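Local coordinates for protein HP1028 (Helicobacter pylori, PDB 4INN) that belongs to the lipocalin family and probably binds or transports a small molecule within its beta-barrel, at residues 34-39 / 53-58; 74-79 / 89-94. The protein carries 1 engineered substitution. All blocks are in the same frame, centred on the assembly; numbering follows the deposited sequence.

Contact 1: residues 34-39 / 53-58; sequences VELPGI and VEFFEH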
loop_
_atom_site.group_PDB
_atom_site.type_symbol
_atom_site.label_atom_id
_atom_site.label_comp_id
_atom_site.label_asym_id
_atom_site.label_seq_id
_atom_site.Cartn_x
_atom_site.Cartn_y
_atom_site.Cartn_z
ATOM N N VAL A 34 -12.004 5.306 -13.658
ATOM C CA VAL A 34 -11.059 5.177 -12.554
ATOM C C VAL A 34 -10.523 3.750 -12.462
ATOM O O VAL A 34 -11.227 2.783 -12.700
ATOM C CB VAL A 34 -11.668 5.525 -11.171
ATOM C CG1 VAL A 34 -11.535 7.009 -10.858
ATOM C CG2 VAL A 34 -13.104 5.071 -11.086
ATOM N N GLU A 35 -9.263 3.648 -12.082
ATOM C CA GLU A 35 -8.640 2.381 -11.856
ATOM C C GLU A 35 -7.815 2.467 -10.575
ATOM O O GLU A 35 -7.586 3.548 -10.038
ATOM C CB GLU A 35 -7.789 1.975 -13.062
ATOM C CG GLU A 35 -6.861 3.068 -13.600
ATOM C CD GLU A 35 -5.553 2.511 -14.180
ATOM O OE1 GLU A 35 -5.581 1.451 -14.862
ATOM O OE2 GLU A 35 -4.484 3.128 -13.928
ATOM N N LEU A 36 -7.417 1.307 -10.062
ATOM C CA LEU A 36 -6.686 1.258 -8.812
ATOM C C LEU A 36 -5.209 1.593 -9.061
ATOM O O LEU A 36 -4.636 2.371 -8.311
ATOM C CB LEU A 36 -6.923 -0.086 -8.098
ATOM C CG LEU A 36 -6.231 -0.336 -6.758
ATOM C CD1 LEU A 36 -6.753 0.670 -5.765
ATOM C CD2 LEU A 36 -6.436 -1.749 -6.225
ATOM N N PRO A 37 -4.591 1.055 -10.125
ATOM C CA PRO A 37 -3.177 1.431 -10.245
ATOM C C PRO A 37 -2.967 2.942 -10.282
ATOM O O PRO A 37 -3.674 3.664 -10.973
ATOM C CB PRO A 37 -2.727 0.765 -11.565
ATOM C CG PRO A 37 -3.604 -0.439 -11.690
ATOM C CD PRO A 37 -4.943 -0.037 -11.071
ATOM N N GLY A 38 -1.979 3.393 -9.533
ATOM C CA GLY A 38 -1.802 4.780 -9.250
ATOM C C GLY A 38 -1.006 4.980 -7.971
ATOM O O GLY A 38 -0.613 4.049 -7.308
ATOM N N ILE A 39 -0.746 6.232 -7.663
ATOM C CA ILE A 39 -0.064 6.605 -6.475
ATOM C C ILE A 39 -1.064 7.325 -5.534
ATOM O O ILE A 39 -1.934 8.119 -5.971
ATOM C CB ILE A 39 1.141 7.430 -6.853
ATOM C CG1 ILE A 39 2.141 6.511 -7.541
ATOM C CG2 ILE A 39 1.781 8.003 -5.615
ATOM C CD1 ILE A 39 3.351 7.189 -8.161
ATOM N N VAL A 53 2.362 5.679 -1.560
ATOM C CA VAL A 53 2.395 4.301 -2.001
ATOM C C VAL A 53 1.870 4.131 -3.405
ATOM O O VAL A 53 0.998 4.868 -3.802
ATOM C CB VAL A 53 1.513 3.420 -1.122
ATOM C CG1 VAL A 53 1.996 3.487 0.320
ATOM C CG2 VAL A 53 0.058 3.834 -1.230
ATOM N N GLU A 54 2.402 3.141 -4.129
ATOM C CA GLU A 54 1.929 2.799 -5.462
ATOM C C GLU A 54 1.240 1.455 -5.558
ATOM O O GLU A 54 1.814 0.449 -5.196
ATOM C CB GLU A 54 3.080 2.798 -6.468
ATOM C CG GLU A 54 2.635 2.414 -7.884
ATOM C CD GLU A 54 3.622 2.807 -8.964
ATOM O OE1 GLU A 54 4.755 3.243 -8.629
ATOM O OE2 GLU A 54 3.270 2.685 -10.164
ATOM N N PHE A 55 0.030 1.444 -6.108
ATOM C CA PHE A 55 -0.691 0.200 -6.395
ATOM C C PHE A 55 -0.382 -0.218 -7.843
ATOM O O PHE A 55 -0.295 0.643 -8.717
ATOM C CB PHE A 55 -2.209 0.373 -6.219
ATOM C CG PHE A 55 -2.685 0.338 -4.800
ATOM C CD1 PHE A 55 -3.346 -0.770 -4.303
ATOM C CD2 PHE A 55 -2.555 1.438 -3.979
ATOM C CE1 PHE A 55 -3.831 -0.816 -3.004
ATOM C CE2 PHE A 55 -3.022 1.410 -2.676
ATOM C CZ PHE A 55 -3.672 0.278 -2.189
ATOM N N PHE A 56 -0.234 -1.517 -8.094
ATOM C CA PHE A 56 -0.074 -2.039 -9.465
ATOM C C PHE A 56 -0.740 -3.410 -9.620
ATOM O O PHE A 56 -0.991 -4.054 -8.603
ATOM C CB PHE A 56 1.420 -2.104 -9.846
ATOM C CG PHE A 56 2.240 -3.094 -9.035
ATOM C CD1 PHE A 56 2.567 -4.323 -9.546
ATOM C CD2 PHE A 56 2.719 -2.766 -7.776
ATOM C CE1 PHE A 56 3.342 -5.224 -8.798
ATOM C CE2 PHE A 56 3.483 -3.662 -7.021
ATOM C CZ PHE A 56 3.810 -4.888 -7.541
ATOM N N GLU A 57 -1.079 -3.839 -10.852
ATOM C CA GLU A 57 -1.614 -5.220 -11.055
ATOM C C GLU A 57 -0.568 -6.171 -11.571
ATOM O O GLU A 57 0.364 -5.781 -12.232
ATOM C CB GLU A 57 -2.895 -5.297 -11.934
ATOM C CG GLU A 57 -2.745 -5.333 -13.458
ATOM C CD GLU A 57 -2.140 -6.622 -14.095
ATOM O OE1 GLU A 57 -2.633 -7.771 -13.888
ATOM O OE2 GLU A 57 -1.154 -6.472 -14.882
ATOM N N HIS A 58 -0.743 -7.440 -11.270
ATOM C CA HIS A 58 0.123 -8.471 -11.802
ATOM C C HIS A 58 -0.609 -9.798 -11.711
ATOM O O HIS A 58 -1.125 -10.145 -10.654
ATOM C CB HIS A 58 1.423 -8.511 -11.007
ATOM C CG HIS A 58 2.254 -9.735 -11.250
ATOM N ND1 HIS A 58 3.098 -9.861 -12.337
ATOM C CD2 HIS A 58 2.381 -10.880 -10.537
ATOM C CE1 HIS A 58 3.689 -11.043 -12.294
ATOM N NE2 HIS A 58 3.277 -11.676 -11.210
#
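L36 and F55 pack against each other where the first strand of a lipocalin-type barrel begins to pair with the second. Between strands 38-41 and 51-58, G38 and F55 make an antiparallel hydrogen-bonded pair. F55 N gives a bond of 2.9 Å to G38 O, and G38 N returns a weak one of 3.3 Å to F55 O. The next pair, I39 with E54, is non-hydrogen-bonded; here CG1 of I39 lies 4.0 Å from CB of E54.

The side chain of F55 can be followed outward. Its CB sits 3.8 Å from L36 O, a carbonyl that also receives the hydroxyl of Y40. CG passes next to L36 CG, at 4.1 Å. At CD1 the branch L36 CD2 comes in at 3.8 Å, while L36 CD1 rests over one ring face, 4.2 Å from the centroid and 20° off the normal, a CH-pi contact displaced toward the rim. In L36 a chi1 of 180° carries CG to the F55 side, and a chi2 of 63° then sets CD1 over the ring face and CD2 near CD1 of F55. Beyond the segments, the ring meets Y40 at a steep angle and touches L97 and L100 of strand 95-104, inside the barrel.

E54 points to the opposite face of the sheet, and its carboxylate forms a salt bridge with R167 and a weak hydrogen bond with the hydroxyl of Y65. P37 O, for its part, receives a bond from R154, at the end of the barrel's last strand. The chemistry thus differs by face: L36 and F55 meet through apolar packing on the inner side, whereas the face of I39 and E54 combines aliphatic contact with a buried carboxylate paired to R167.

Contact 2: residues 74-79 / 89-94; sequences KAKKDK and RSDKGV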
loop_
_atom_site.group_PDB
_atom_site.type_symbol
_atom_site.label_atom_id
_atom_site.label_comp_id
_atom_site.label_asym_id
_atom_site.label_seq_id
_atom_site.Cartn_x
_atom_site.Cartn_y
_atom_site.Cartn_z
ATOM N N LYS A 74 14.277 9.274 5.360
ATOM C CA LYS A 74 15.000 8.177 4.749
ATOM C C LYS A 74 14.304 6.853 5.057
ATOM O O LYS A 74 13.738 6.667 6.136
ATOM C CB LYS A 74 16.473 8.142 5.214
ATOM C CG LYS A 74 17.097 6.757 5.081
ATOM C CD LYS A 74 18.591 6.712 4.783
ATOM C CE LYS A 74 19.000 5.286 4.381
ATOM N NZ LYS A 74 20.256 5.259 3.589
ATOM N N ALA A 75 14.354 5.956 4.076
ATOM C CA ALA A 75 13.893 4.600 4.209
ATOM C C ALA A 75 14.682 3.859 5.284
ATOM O O ALA A 75 15.902 3.941 5.348
ATOM C CB ALA A 75 14.056 3.880 2.882
ATOM N N LYS A 76 13.974 3.084 6.084
ATOM C CA LYS A 76 14.573 2.380 7.198
ATOM C C LYS A 76 14.438 0.880 6.964
ATOM O O LYS A 76 13.876 0.458 5.972
ATOM C CB LYS A 76 13.936 2.828 8.534
ATOM C CG LYS A 76 12.741 3.757 8.392
ATOM C CD LYS A 76 11.935 3.893 9.669
ATOM C CE LYS A 76 10.948 2.739 9.893
ATOM N NZ LYS A 76 10.045 2.953 11.076
ATOM N N LYS A 77 14.974 0.082 7.873
ATOM C CA LYS A 77 14.966 -1.362 7.716
ATOM C C LYS A 77 13.744 -1.987 8.358
ATOM O O LYS A 77 13.139 -1.420 9.265
ATOM C CB LYS A 77 16.218 -1.951 8.346
ATOM C CG LYS A 77 17.519 -1.534 7.663
ATOM C CD LYS A 77 18.689 -2.348 8.220
ATOM C CE LYS A 77 19.964 -2.177 7.399
ATOM N NZ LYS A 77 20.786 -3.419 7.408
ATOM N N ASP A 78 13.404 -3.178 7.900
ATOM C CA ASP A 78 12.251 -3.890 8.412
ATOM C C ASP A 78 12.563 -4.667 9.711
ATOM O O ASP A 78 12.516 -5.889 9.761
ATOM C CB ASP A 78 11.735 -4.833 7.334
ATOM C CG ASP A 78 10.369 -5.392 7.663
ATOM O OD1 ASP A 78 9.681 -4.890 8.582
ATOM O OD2 ASP A 78 9.995 -6.340 6.981
ATOM N N LYS A 79 12.850 -3.938 10.775
ATOM C CA LYS A 79 13.401 -4.534 11.970
ATOM C C LYS A 79 12.444 -5.449 12.713
ATOM O O LYS A 79 12.903 -6.378 13.395
ATOM C CB LYS A 79 13.868 -3.445 12.897
ATOM C CG LYS A 79 15.040 -2.668 12.323
ATOM C CD LYS A 79 15.753 -1.856 13.390
ATOM C CE LYS A 79 14.873 -0.733 13.917
ATOM N NZ LYS A 79 15.479 -0.175 15.156
ATOM N N ARG A 89 15.778 -5.896 4.769
ATOM C CA ARG A 89 15.167 -5.208 3.637
ATOM C C ARG A 89 14.607 -3.849 4.033
ATOM O O ARG A 89 14.291 -3.610 5.184
ATOM C CB ARG A 89 14.041 -6.036 3.051
ATOM C CG ARG A 89 12.768 -5.965 3.878
ATOM C CD ARG A 89 11.891 -7.173 3.689
ATOM N NE ARG A 89 10.603 -6.978 4.374
ATOM C CZ ARG A 89 9.429 -7.351 3.855
ATOM N NH1 ARG A 89 9.409 -7.909 2.647
ATOM N NH2 ARG A 89 8.279 -7.129 4.496
ATOM N N SER A 90 14.499 -2.970 3.044
ATOM C CA SER A 90 14.002 -1.620 3.214
ATOM C C SER A 90 12.489 -1.638 3.418
ATOM O O SER A 90 11.814 -2.611 3.083
ATOM C CB SER A 90 14.343 -0.810 1.955
ATOM O OG SER A 90 13.918 0.531 2.046
ATOM N N ASP A 91 11.950 -0.569 3.978
ATOM C CA ASP A 91 10.501 -0.403 3.976
ATOM C C ASP A 91 9.986 0.312 2.719
ATOM O O ASP A 91 8.802 0.546 2.589
ATOM C CB ASP A 91 10.028 0.312 5.234
ATOM C CG ASP A 91 10.454 1.760 5.305
ATOM O OD1 ASP A 91 11.454 2.165 4.660
ATOM O OD2 ASP A 91 9.783 2.501 6.066
ATOM N N LYS A 92 10.879 0.624 1.791
ATOM C CA LYS A 92 10.535 1.298 0.570
ATOM C C LYS A 92 10.961 0.464 -0.616
ATOM O O LYS A 92 12.018 -0.118 -0.602
ATOM C CB LYS A 92 11.222 2.665 0.547
ATOM C CG LYS A 92 10.662 3.646 1.599
ATOM C CD LYS A 92 9.121 3.635 1.683
ATOM C CE LYS A 92 8.556 4.736 2.566
ATOM N NZ LYS A 92 8.314 4.295 3.962
ATOM N N GLY A 93 10.110 0.380 -1.629
ATOM C CA GLY A 93 10.412 -0.399 -2.841
ATOM C C GLY A 93 10.006 -1.840 -2.660
ATOM O O GLY A 93 10.250 -2.660 -3.513
ATOM N N VAL A 94 9.346 -2.132 -1.548
ATOM C CA VAL A 94 8.988 -3.464 -1.164
ATOM C C VAL A 94 7.466 -3.583 -1.031
ATOM O O VAL A 94 6.793 -2.707 -0.482
ATOM C CB VAL A 94 9.665 -3.815 0.167
ATOM C CG1 VAL A 94 9.101 -5.098 0.781
ATOM C CG2 VAL A 94 11.171 -3.933 -0.047
#
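D78 and R89 meet through a salt bridge in which one carboxylate oxygen takes two N-H groups of the guanidinium. R89 NE donates to D78 OD2 over 2.8 Å, nearly within the guanidinium plane and on the anti side of the acceptor; NH2 adds a weak bond to the same atom at 3.1 Å. The two side chains run side by side in the same direction, their flat ends turned 28° from each other. R89 is extended from CG to NE, and a D78 chi1 of -168° sends the carboxylate alongside that chain, with D78 CB against R89 CG at 3.8 Å.

Backbone bonds continue the pairing: D78 N to R89 O at 2.9 Å, then D91 N to K76 O at 3.0 Å. The side chain of D91 takes the next place in this series, its OD1 accepting K76 N at 3.0 Å from well above the carboxylate plane. All of this happens inside the long connection between barrel strands 61-69 and 95-104, where K77 and S90 form a single bridge and neither segment is a regular strand.

Local turns shape both sides. D78 is the centre of an inverse gamma turn, and S90 OG accepts K92 N at 3.1 Å in an ST turn. K92 CG packs 3.6 Å from A75 CB. In the second shell, K92 NZ bonds weakly to D91 OD2 within a salt bridge and forms a second salt bridge with D69, while V94 CG1 lies over one guanidinium face. D78 OD2 also receives N81 ND2, and D78 OD1 bonds to the hydroxyl of Y114 on strand 107-115.

Overall arrangement
Contact 1 closes before contact 2 opens along the chain, and strand 61-69 ties them together: Y65 pairs with E54, and the adjacent G66 bonds through its backbone to G93. Their centres are 20 Å apart, and their nearest atoms about 7 Å, without touching. Contact 1 belongs to the barrel wall, its centre 9 Å from the centre of the chain, whereas contact 2 lies within a peripheral loop, 14 Å from that centre. The bound polyether touches M48, in the connection between the two strands of contact 1, and K148 and F150 on strand 147-154, the strand whose R154 bonds to P37 O.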